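Local coordinates for protein probable endoglucanase (Gluconacetobacter xylinus, PDB 1WZZ) that hydrolyses internal beta-1,4-glucosidic linkages of cellulose and carboxymethyl-cellulose as a family 8 glycoside hydrolase with an (alpha/alpha)6-barrel fold, at residues D83-W88 with N140-K145; Q129-I134 with F181-D186; Y149-P154 with I197-A202; P175-A180 with P187-V192. All coordinates share one frame; numbering follows the deposited sequence.

Contact 1 of 4, residues D83-W88 with N140-K145; sequences DKLFSW and NLMTMK
The loop 83-88 passes beside the C-terminal end of helix 125-142, where the chain turns into strand 143-146, and the backbones come nearest at D83 and L141, whose CA atoms are 9.0 Å apart. No hydrogen bond spans that distance; apolar side chains fill it. L141 turns one methyl toward the loop, and its CD1 lies 3.7 Å from CB of D83, with the carboxylate carbon CG of the aspartate a little farther off. The same methyl meets CD1 of L85 at 4.0 Å. L85 and the selenomethionine M142 approach tip to tip, CD1 of the leucine 3.5 Å from CE of M142. A bend at chi2 (-64°) turns the end of M142 out toward the loop, where this methyl meets the leucine. D83 has a second task within the loop. Its OD2 takes the backbone N-H of L85 at 2.9 Å, closing an Asx turn, and the donor arrives on the anti side of the carboxylate, 16° out of its plane; H80 ND1 binds the same oxygen. Were D83 an alanine, the N-H of L85 and the imidazole of H80 would probably lose the acceptor they share, and the turn carrying L85 would be less firmly set. Around the contact, L85 also packs on V138 of helix 125-142 and on D108 of helix 105-122, M142 touches T105 at the start of the latter, and the backbone of M142 is hydrogen-bonded to M153, just beyond strand 149-152.

Contact 2 of 4, residues Q129-I134 with F181-D186; sequences QDAMAI and FDLTAD
Apolar packing between M132 and L183 carries most of this contact, in which the selenomethionine of helix 125-142 lies across the leucine near the end of helix 174-184. The two side chains cross at about a right angle, and the touch falls near their roots: CG of M132 is 3.9 Å from CB of L183. CG of M132 reaches this place by standing anti to its own carbonyl carbon (chi1 -70°). Farther out, one branch of the leucine reaches the residue before M132, its CD1 resting 4.2 Å from CB of A131, while CG2 of T184 brushes CG of M132 at 4.4 Å. In the (alpha/alpha)6 barrel of family 8 enzymes, helices pack side by side around a common axis, and here two of them meet at a place away from the probable catalytic residues. A131 also packs on L115 of helix 105-122. The polar element is slight: SE of M132 lies 3.7 Å from the carbonyl O of L183, a van der Waals approach. No hydrogen bond crosses between the segments; at the end of helix 174-184, OG1 of T184 accepts the N-H of D186 at 3.2 Å, nearly straight at 163°, which makes an ST turn, and the same hydroxyl is bonded to the carbonyl O of A180. A185 leaves the helix with positive phi inside this turn, and the carboxylate of D186, which closes the turn, forms a salt bridge with R188.

Contact 3 of 4, residues Y149-P154 with I197-A202; sequences YVVLMP and IRLVSA
The aromatic ring of Y149 and the isobutyl group of L199 are set against each other as a CH-pi pair, the leucine branch lying over one face of the ring. CD2 of L199 is 3.9 Å from the ring centroid and only 13° off the ring normal, somewhat nearer the CE1 side, where the separation from CE1 is also 3.9 Å. With CG of Y149 beside the backbone N and anti to the carbonyl carbon (chi1 -45°), the ring leans out from strand 149-152 to the helix. The second leucine methyl serves another partner: CD1 touches CG1 of V151 at 4.1 Å, and these two side chains cross at about a right angle. L199 thus spreads its two branches over alternate residues of the strand. R198 approaches the other side of the ring's long axis obliquely, through its CB alone, 4.1 Å from CE2 of Y149. Its extended chain then runs away, and the guanidinium forms a salt bridge with D195, one turn earlier in helix 188-202. Strand and helix segments run nearly perpendicular, at 89°, with their axes 10.2 Å apart, a spacing bridged by these side chains. A serine in place of Y149 would probably uncover CD2 of L199 and open a gap between strand and helix. No hydrogen bond crosses between the two segments, so between them the join rests on dispersion and on the fit of methyl to ring, while the N-H of V150 is hydrogen-bonded to D195 of the same helix.

Contact 4 of 4, residues P175-A180 with P187-V192; sequences PSLLQA and PRWRQV
A helical hairpin, the repeating device of an (alpha/alpha)6 barrel, brings helix 174-184 against helix 188-202 after a very short turn, and W189 in the first turn of the second helix fills the space between them. Its indole lies flat over A180: CB of the alanine stands 3.4 Å above the ring plane, displaced toward the rim, and 3.4 Å from CE2. The distance from that methyl to the centroid of the five-membered ring is 3.6 Å, 22° off the normal, a CH-pi contact. The small side chain of A180 is consistent with so close an approach of the indole. L177, one turn earlier, meets the other end of the indole, its CD2 3.5 Å from CZ3, and the two side chains cross at about a right angle. The second branch of L177 reaches V192, CD1 of the leucine lying 4.4 Å from CG1 of the valine. The short helix segments are close to antiparallel, with an angle of 159° and axes 9.8 Å apart, as expected when consecutive helices fold back on one another around such a barrel. All four touching residues are buried, and no hydrogen bond passes between the segments. CG of W189 stands beside the backbone N, anti to the carbonyl carbon (chi1 -79°), which carries the ring across to helix 174-184. V138 and L139 of helix 125-142 also pack against W189, while L177 rests on L109 of helix 105-122, its side chain about 10 Å from that of D106, the predicted nucleophile.

Taken together, the four contacts show how one flank of an (alpha/alpha)6 barrel is joined piece by piece. Contacts 1 and 2 share helix 125-142, with centres 14 Å apart; contacts 2 and 4, only 10 Å apart, share helix 174-184; contacts 4 and 3, 12 Å apart, share helix 188-202. Contact 1 connects back to contact 3 through the hairpin of strands 143-146 and 149-152. Along the chain, contact 1 closes before contacts 3 and 4 open, contact 2 alternates with contacts 1, 3 and 4, and contact 4 falls between the two segments of contact 3. Successive helices and the hairpin are tied together by apolar packing and hydrogen bonds, although contacts 2 and 3 do not touch.

Contact 1 of 4, residues D83-W88 with N140-K145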
# COMPACT_ATOMS: atom_id res chain seq x y z
N ASP A 83 1.95 -14.73 16.11
CA ASP A 83 1.75 -14.80 14.66
C ASP A 83 2.86 -13.92 14.09
O ASP A 83 3.59 -13.27 14.86
CB ASP A 83 0.35 -14.37 14.17
CG ASP A 83 -0.03 -12.97 14.56
OD1 ASP A 83 -1.03 -12.82 15.29
OD2 ASP A 83 0.66 -12.01 14.16
N LYS A 84 3.00 -13.91 12.78
CA LYS A 84 4.07 -13.17 12.13
C LYS A 84 3.67 -11.80 11.62
O LYS A 84 4.45 -11.15 10.93
CB LYS A 84 4.65 -14.02 10.99
CG LYS A 84 5.37 -15.30 11.48
CD LYS A 84 6.69 -14.94 12.17
CE LYS A 84 7.46 -16.17 12.67
NZ LYS A 84 6.82 -16.75 13.88
N LEU A 85 2.45 -11.37 11.94
CA LEU A 85 2.01 -10.03 11.52
C LEU A 85 2.64 -8.99 12.44
O LEU A 85 3.34 -9.32 13.43
CB LEU A 85 0.48 -9.93 11.55
CG LEU A 85 -0.19 -11.07 10.79
CD1 LEU A 85 -1.73 -10.90 10.76
CD2 LEU A 85 0.40 -11.09 9.35
N PHE A 86 2.42 -7.73 12.11
CA PHE A 86 3.02 -6.63 12.85
C PHE A 86 2.07 -5.67 13.53
O PHE A 86 1.05 -5.29 12.95
CB PHE A 86 3.90 -5.80 11.89
CG PHE A 86 4.96 -6.60 11.20
CD1 PHE A 86 4.66 -7.42 10.10
CD2 PHE A 86 6.27 -6.61 11.72
CE1 PHE A 86 5.65 -8.25 9.53
CE2 PHE A 86 7.26 -7.43 11.15
CZ PHE A 86 6.94 -8.26 10.06
N SER A 87 2.41 -5.24 14.75
CA SER A 87 1.60 -4.21 15.42
C SER A 87 1.76 -2.99 14.49
O SER A 87 2.84 -2.75 13.94
CB SER A 87 2.15 -3.95 16.83
OG SER A 87 1.93 -5.12 17.61
N TRP A 88 0.69 -2.22 14.33
CA TRP A 88 0.69 -1.14 13.36
C TRP A 88 1.44 0.12 13.69
O TRP A 88 1.92 0.80 12.78
CB TRP A 88 -0.76 -0.80 12.98
CG TRP A 88 -1.46 0.08 13.97
CD1 TRP A 88 -1.92 -0.25 15.22
CD2 TRP A 88 -1.74 1.48 13.80
NE1 TRP A 88 -2.47 0.86 15.84
CE2 TRP A 88 -2.36 1.93 14.98
CE3 TRP A 88 -1.51 2.38 12.76
CZ2 TRP A 88 -2.77 3.27 15.16
CZ3 TRP A 88 -1.91 3.72 12.94
CH2 TRP A 88 -2.53 4.14 14.13
N ASN A 140 -3.99 -16.96 6.34
CA ASN A 140 -4.88 -17.60 7.30
C ASN A 140 -5.71 -16.68 8.16
O ASN A 140 -6.88 -16.94 8.39
CB ASN A 140 -4.08 -18.46 8.29
CG ASN A 140 -3.45 -19.68 7.65
OD1 ASN A 140 -3.84 -20.12 6.57
ND2 ASN A 140 -2.48 -20.25 8.36
N LEU A 141 -5.07 -15.60 8.64
CA LEU A 141 -5.72 -14.70 9.59
C LEU A 141 -6.46 -13.52 9.03
O LEU A 141 -7.26 -12.90 9.72
CB LEU A 141 -4.67 -14.17 10.57
CG LEU A 141 -3.78 -15.24 11.20
CD1 LEU A 141 -2.83 -14.52 12.19
CD2 LEU A 141 -4.64 -16.30 11.91
N MSE A 142 -6.17 -13.19 7.77
CA MSE A 142 -6.78 -11.98 7.22
C MSE A 142 -7.60 -12.17 5.97
O MSE A 142 -7.97 -11.18 5.33
CB MSE A 142 -5.68 -10.94 6.94
CG MSE A 142 -4.86 -10.55 8.17
SE MSE A 142 -6.05 -9.67 9.50
CE MSE A 142 -5.18 -10.25 11.13
N THR A 143 -7.88 -13.41 5.58
CA THR A 143 -8.73 -13.59 4.39
C THR A 143 -9.90 -14.42 4.83
O THR A 143 -9.73 -15.41 5.56
CB THR A 143 -8.00 -14.26 3.16
OG1 THR A 143 -7.66 -15.63 3.44
CG2 THR A 143 -6.73 -13.51 2.83
N MSE A 144 -11.09 -14.00 4.40
CA MSE A 144 -12.32 -14.68 4.78
C MSE A 144 -13.45 -14.33 3.81
O MSE A 144 -13.28 -13.55 2.89
CB MSE A 144 -12.74 -14.24 6.15
CG MSE A 144 -13.29 -12.85 6.15
SE MSE A 144 -14.06 -12.42 7.86
CE MSE A 144 -15.29 -13.88 8.06
N LYS A 145 -14.63 -14.87 4.10
CA LYS A 145 -15.81 -14.69 3.25
C LYS A 145 -16.71 -13.51 3.52
O LYS A 145 -16.97 -13.14 4.67
CB LYS A 145 -16.62 -15.99 3.27
CG LYS A 145 -15.77 -17.19 2.89
CD LYS A 145 -16.42 -18.52 3.26
CE LYS A 145 -17.74 -18.74 2.55
NZ LYS A 145 -18.28 -20.11 2.80

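Contact 2 of 4, residues Q129-I134 with F181-D186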
# COMPACT_ATOMS: atom_id res chain seq x y z
N GLN A 129 12.40 -17.09 3.80
CA GLN A 129 11.62 -17.76 4.84
C GLN A 129 10.77 -16.77 5.64
O GLN A 129 9.60 -17.07 5.97
CB GLN A 129 12.58 -18.47 5.80
CG GLN A 129 13.25 -19.63 5.13
CD GLN A 129 14.24 -20.29 6.05
OE1 GLN A 129 14.69 -19.69 7.01
NE2 GLN A 129 14.59 -21.55 5.74
N ASP A 130 11.35 -15.61 5.95
CA ASP A 130 10.64 -14.57 6.73
C ASP A 130 9.41 -14.09 5.96
O ASP A 130 8.33 -13.87 6.55
CB ASP A 130 11.53 -13.37 7.00
CG ASP A 130 12.69 -13.68 7.92
OD1 ASP A 130 12.58 -14.62 8.75
OD2 ASP A 130 13.71 -12.97 7.82
N ALA A 131 9.56 -13.95 4.65
CA ALA A 131 8.44 -13.51 3.81
C ALA A 131 7.36 -14.59 3.80
O ALA A 131 6.16 -14.31 4.00
CB ALA A 131 8.93 -13.22 2.35
N MSE A 132 7.77 -15.84 3.60
CA MSE A 132 6.78 -16.91 3.59
C MSE A 132 6.01 -17.02 4.91
O MSE A 132 4.81 -17.29 4.89
CB MSE A 132 7.45 -18.25 3.26
CG MSE A 132 7.90 -18.27 1.84
SE MSE A 132 8.92 -19.89 1.47
CE MSE A 132 10.21 -19.81 2.80
N ALA A 133 6.70 -16.79 6.02
CA ALA A 133 6.07 -16.90 7.35
C ALA A 133 5.01 -15.81 7.53
O ALA A 133 3.91 -16.06 8.05
CB ALA A 133 7.15 -16.83 8.43
N ILE A 134 5.32 -14.60 7.07
CA ILE A 134 4.32 -13.52 7.14
C ILE A 134 3.15 -13.86 6.20
O ILE A 134 1.98 -13.76 6.59
CB ILE A 134 4.96 -12.14 6.70
CG1 ILE A 134 6.05 -11.72 7.70
CG2 ILE A 134 3.88 -11.05 6.61
CD1 ILE A 134 7.03 -10.67 7.15
N PHE A 181 1.97 -15.96 -3.84
CA PHE A 181 1.64 -17.19 -4.56
C PHE A 181 2.91 -17.82 -5.11
O PHE A 181 3.08 -19.05 -5.06
CB PHE A 181 0.66 -16.91 -5.71
CG PHE A 181 0.31 -18.13 -6.49
CD1 PHE A 181 -0.47 -19.13 -5.89
CD2 PHE A 181 0.82 -18.34 -7.76
CE1 PHE A 181 -0.74 -20.33 -6.56
CE2 PHE A 181 0.56 -19.53 -8.45
CZ PHE A 181 -0.22 -20.53 -7.84
N ASP A 182 3.81 -17.00 -5.64
CA ASP A 182 5.05 -17.54 -6.18
C ASP A 182 5.91 -18.24 -5.12
O ASP A 182 6.58 -19.23 -5.41
CB ASP A 182 5.88 -16.42 -6.84
CG ASP A 182 5.32 -15.98 -8.17
OD1 ASP A 182 5.83 -14.97 -8.72
OD2 ASP A 182 4.38 -16.62 -8.69
N LEU A 183 5.93 -17.71 -3.90
CA LEU A 183 6.76 -18.30 -2.85
C LEU A 183 6.11 -19.42 -2.05
O LEU A 183 6.81 -20.29 -1.53
CB LEU A 183 7.22 -17.24 -1.86
CG LEU A 183 8.14 -16.16 -2.41
CD1 LEU A 183 8.50 -15.23 -1.26
CD2 LEU A 183 9.40 -16.76 -3.03
N THR A 184 4.78 -19.40 -1.96
CA THR A 184 4.08 -20.42 -1.17
C THR A 184 3.30 -21.44 -1.96
O THR A 184 2.98 -22.52 -1.43
CB THR A 184 3.05 -19.79 -0.20
OG1 THR A 184 1.96 -19.25 -0.96
CG2 THR A 184 3.66 -18.69 0.63
N ALA A 185 2.95 -21.08 -3.20
CA ALA A 185 2.15 -21.91 -4.09
C ALA A 185 0.78 -22.27 -3.47
O ALA A 185 0.16 -23.26 -3.87
CB ALA A 185 2.92 -23.19 -4.46
N ASP A 186 0.31 -21.49 -2.51
CA ASP A 186 -0.98 -21.78 -1.88
C ASP A 186 -2.10 -21.34 -2.82
O ASP A 186 -2.22 -20.16 -3.18
CB ASP A 186 -1.10 -21.06 -0.54
CG ASP A 186 -2.22 -21.62 0.33
OD1 ASP A 186 -3.34 -21.80 -0.18
OD2 ASP A 186 -1.97 -21.85 1.53

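Contact 3 of 4, residues Y149-P154 with I197-A202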
# COMPACT_ATOMS: atom_id res chain seq x y z
N TYR A 149 -17.47 -13.29 -2.18
CA TYR A 149 -16.04 -13.13 -2.30
C TYR A 149 -15.24 -13.64 -1.12
O TYR A 149 -15.80 -13.85 -0.05
CB TYR A 149 -15.67 -11.65 -2.38
CG TYR A 149 -16.51 -10.80 -3.30
CD1 TYR A 149 -17.52 -9.97 -2.80
CD2 TYR A 149 -16.27 -10.81 -4.66
CE1 TYR A 149 -18.27 -9.16 -3.66
CE2 TYR A 149 -17.01 -10.01 -5.52
CZ TYR A 149 -17.99 -9.20 -5.02
OH TYR A 149 -18.72 -8.43 -5.90
N VAL A 150 -13.95 -13.84 -1.36
CA VAL A 150 -13.00 -14.15 -0.28
C VAL A 150 -12.23 -12.82 -0.28
O VAL A 150 -11.63 -12.44 -1.30
CB VAL A 150 -12.06 -15.27 -0.60
CG1 VAL A 150 -10.99 -15.39 0.53
CG2 VAL A 150 -12.85 -16.59 -0.61
N VAL A 151 -12.30 -12.11 0.84
CA VAL A 151 -11.67 -10.79 0.91
C VAL A 151 -10.48 -10.73 1.84
O VAL A 151 -10.32 -11.59 2.69
CB VAL A 151 -12.69 -9.76 1.39
CG1 VAL A 151 -13.94 -9.85 0.45
CG2 VAL A 151 -13.12 -10.06 2.85
N LEU A 152 -9.68 -9.67 1.68
CA LEU A 152 -8.51 -9.41 2.50
C LEU A 152 -8.92 -8.35 3.54
O LEU A 152 -9.24 -7.22 3.17
CB LEU A 152 -7.40 -8.88 1.60
CG LEU A 152 -6.05 -8.53 2.18
CD1 LEU A 152 -5.29 -9.82 2.59
CD2 LEU A 152 -5.25 -7.76 1.10
N MSE A 153 -8.92 -8.69 4.83
CA MSE A 153 -9.31 -7.75 5.89
C MSE A 153 -8.19 -6.73 6.15
O MSE A 153 -7.01 -7.07 6.03
CB MSE A 153 -9.61 -8.49 7.23
CG MSE A 153 -10.76 -9.47 7.18
SE MSE A 153 -11.50 -9.68 9.00
CE MSE A 153 -9.84 -9.73 10.05
N PRO A 154 -8.53 -5.49 6.52
CA PRO A 154 -7.52 -4.45 6.78
C PRO A 154 -6.74 -4.59 8.09
O PRO A 154 -5.68 -4.00 8.25
CB PRO A 154 -8.32 -3.14 6.77
CG PRO A 154 -9.68 -3.48 6.22
CD PRO A 154 -9.90 -4.94 6.53
N ILE A 197 -9.59 -8.22 -7.98
CA ILE A 197 -9.87 -7.63 -9.30
C ILE A 197 -11.38 -7.35 -9.41
O ILE A 197 -11.81 -6.27 -9.85
CB ILE A 197 -9.39 -8.57 -10.43
CG1 ILE A 197 -7.86 -8.62 -10.43
CG2 ILE A 197 -9.90 -8.07 -11.82
CD1 ILE A 197 -7.22 -9.74 -11.26
N ARG A 198 -12.21 -8.30 -9.00
CA ARG A 198 -13.65 -8.09 -9.07
C ARG A 198 -14.11 -6.91 -8.21
O ARG A 198 -15.01 -6.16 -8.61
CB ARG A 198 -14.42 -9.35 -8.64
CG ARG A 198 -14.17 -10.54 -9.49
CD ARG A 198 -15.15 -11.65 -9.09
NE ARG A 198 -15.10 -12.75 -10.05
CZ ARG A 198 -14.33 -13.82 -9.92
NH1 ARG A 198 -13.53 -13.97 -8.86
NH2 ARG A 198 -14.36 -14.76 -10.87
N LEU A 199 -13.50 -6.76 -7.03
CA LEU A 199 -13.88 -5.69 -6.11
C LEU A 199 -13.47 -4.33 -6.64
O LEU A 199 -14.21 -3.36 -6.51
CB LEU A 199 -13.29 -5.94 -4.71
CG LEU A 199 -14.04 -7.09 -3.99
CD1 LEU A 199 -13.11 -7.63 -2.91
CD2 LEU A 199 -15.36 -6.63 -3.39
N VAL A 200 -12.29 -4.24 -7.23
CA VAL A 200 -11.87 -2.95 -7.82
C VAL A 200 -12.82 -2.58 -8.98
O VAL A 200 -13.22 -1.43 -9.16
CB VAL A 200 -10.45 -3.05 -8.36
CG1 VAL A 200 -10.17 -1.87 -9.31
CG2 VAL A 200 -9.45 -3.03 -7.19
N SER A 201 -13.17 -3.56 -9.79
CA SER A 201 -14.09 -3.30 -10.90
C SER A 201 -15.47 -2.83 -10.43
O SER A 201 -16.00 -1.82 -10.91
CB SER A 201 -14.25 -4.56 -11.75
OG SER A 201 -15.16 -4.35 -12.81
N ALA A 202 -16.06 -3.56 -9.49
CA ALA A 202 -17.39 -3.25 -9.02
C ALA A 202 -17.55 -2.26 -7.87
O ALA A 202 -18.62 -1.64 -7.71
CB ALA A 202 -18.10 -4.56 -8.66

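Contact 4 of 4, residues P175-A180 with P187-V192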
# COMPACT_ATOMS: atom_id res chain seq x y z
N PRO A 175 1.56 -6.56 -6.18
CA PRO A 175 2.81 -7.29 -6.41
C PRO A 175 3.11 -8.23 -5.24
O PRO A 175 3.75 -9.26 -5.44
CB PRO A 175 3.86 -6.18 -6.51
CG PRO A 175 3.24 -5.00 -5.84
CD PRO A 175 1.79 -5.10 -6.29
N SER A 176 2.71 -7.85 -4.03
CA SER A 176 2.96 -8.72 -2.89
C SER A 176 2.07 -9.96 -2.93
O SER A 176 2.52 -11.07 -2.54
CB SER A 176 2.74 -7.96 -1.57
OG SER A 176 3.32 -8.70 -0.48
N LEU A 177 0.83 -9.83 -3.39
CA LEU A 177 -0.05 -11.02 -3.49
C LEU A 177 0.52 -11.98 -4.54
O LEU A 177 0.47 -13.21 -4.38
CB LEU A 177 -1.48 -10.62 -3.87
CG LEU A 177 -2.17 -9.66 -2.90
CD1 LEU A 177 -3.60 -9.39 -3.40
CD2 LEU A 177 -2.19 -10.26 -1.51
N LEU A 178 1.09 -11.43 -5.62
CA LEU A 178 1.67 -12.28 -6.65
C LEU A 178 2.89 -12.99 -6.07
O LEU A 178 3.07 -14.19 -6.28
CB LEU A 178 2.07 -11.45 -7.88
CG LEU A 178 0.95 -10.93 -8.80
CD1 LEU A 178 1.59 -10.00 -9.87
CD2 LEU A 178 0.22 -12.08 -9.48
N GLN A 179 3.73 -12.26 -5.34
CA GLN A 179 4.90 -12.87 -4.74
C GLN A 179 4.51 -13.96 -3.74
O GLN A 179 5.20 -14.98 -3.62
CB GLN A 179 5.75 -11.83 -4.04
CG GLN A 179 7.03 -12.44 -3.50
CD GLN A 179 8.02 -11.43 -3.09
OE1 GLN A 179 9.03 -11.20 -3.78
NE2 GLN A 179 7.77 -10.79 -1.95
N ALA A 180 3.42 -13.74 -3.00
CA ALA A 180 2.97 -14.72 -2.01
C ALA A 180 2.68 -16.04 -2.72
O ALA A 180 3.05 -17.13 -2.25
CB ALA A 180 1.70 -14.23 -1.31
N PRO A 187 -2.92 -22.30 -3.26
CA PRO A 187 -4.03 -22.00 -4.17
C PRO A 187 -5.04 -20.98 -3.68
O PRO A 187 -5.76 -20.36 -4.47
CB PRO A 187 -4.67 -23.39 -4.40
CG PRO A 187 -4.37 -24.10 -3.13
CD PRO A 187 -2.94 -23.71 -2.84
N ARG A 188 -5.11 -20.79 -2.37
CA ARG A 188 -6.03 -19.84 -1.79
C ARG A 188 -5.72 -18.42 -2.24
O ARG A 188 -6.61 -17.57 -2.29
CB ARG A 188 -6.00 -19.94 -0.25
CG ARG A 188 -6.64 -21.22 0.31
CD ARG A 188 -6.63 -21.23 1.85
NE ARG A 188 -5.26 -21.34 2.36
CZ ARG A 188 -4.88 -21.03 3.60
NH1 ARG A 188 -3.60 -21.17 3.94
NH2 ARG A 188 -5.75 -20.56 4.49
N TRP A 189 -4.47 -18.16 -2.60
CA TRP A 189 -4.10 -16.80 -3.03
C TRP A 189 -4.77 -16.46 -4.34
O TRP A 189 -4.99 -15.27 -4.64
CB TRP A 189 -2.60 -16.65 -3.20
CG TRP A 189 -1.84 -16.46 -1.91
CD1 TRP A 189 -0.92 -17.31 -1.37
CD2 TRP A 189 -1.97 -15.36 -0.99
NE1 TRP A 189 -0.46 -16.81 -0.18
CE2 TRP A 189 -1.09 -15.62 0.09
CE3 TRP A 189 -2.74 -14.19 -0.97
CZ2 TRP A 189 -0.96 -14.75 1.17
CZ3 TRP A 189 -2.61 -13.32 0.11
CH2 TRP A 189 -1.72 -13.60 1.17
N ARG A 190 -5.11 -17.48 -5.12
CA ARG A 190 -5.76 -17.23 -6.40
C ARG A 190 -7.09 -16.53 -6.27
O ARG A 190 -7.31 -15.50 -6.91
CB ARG A 190 -5.94 -18.53 -7.19
CG ARG A 190 -6.58 -18.31 -8.56
CD ARG A 190 -6.72 -19.60 -9.35
NE ARG A 190 -5.47 -20.36 -9.37
CZ ARG A 190 -5.16 -21.33 -8.51
NH1 ARG A 190 -6.02 -21.68 -7.55
NH2 ARG A 190 -3.99 -21.95 -8.60
N GLN A 191 -8.00 -17.07 -5.45
CA GLN A 191 -9.27 -16.42 -5.33
C GLN A 191 -9.10 -15.07 -4.68
O GLN A 191 -9.89 -14.18 -4.94
CB GLN A 191 -10.30 -17.24 -4.54
CG GLN A 191 -11.63 -16.51 -4.58
CD GLN A 191 -12.81 -17.35 -4.17
OE1 GLN A 191 -12.66 -18.50 -3.72
NE2 GLN A 191 -14.01 -16.77 -4.30
N VAL A 192 -8.12 -14.92 -3.78
CA VAL A 192 -7.94 -13.62 -3.15
C VAL A 192 -7.62 -12.57 -4.20
O VAL A 192 -8.21 -11.48 -4.20
CB VAL A 192 -6.81 -13.63 -2.11
CG1 VAL A 192 -6.57 -12.17 -1.60
CG2 VAL A 192 -7.24 -14.53 -0.93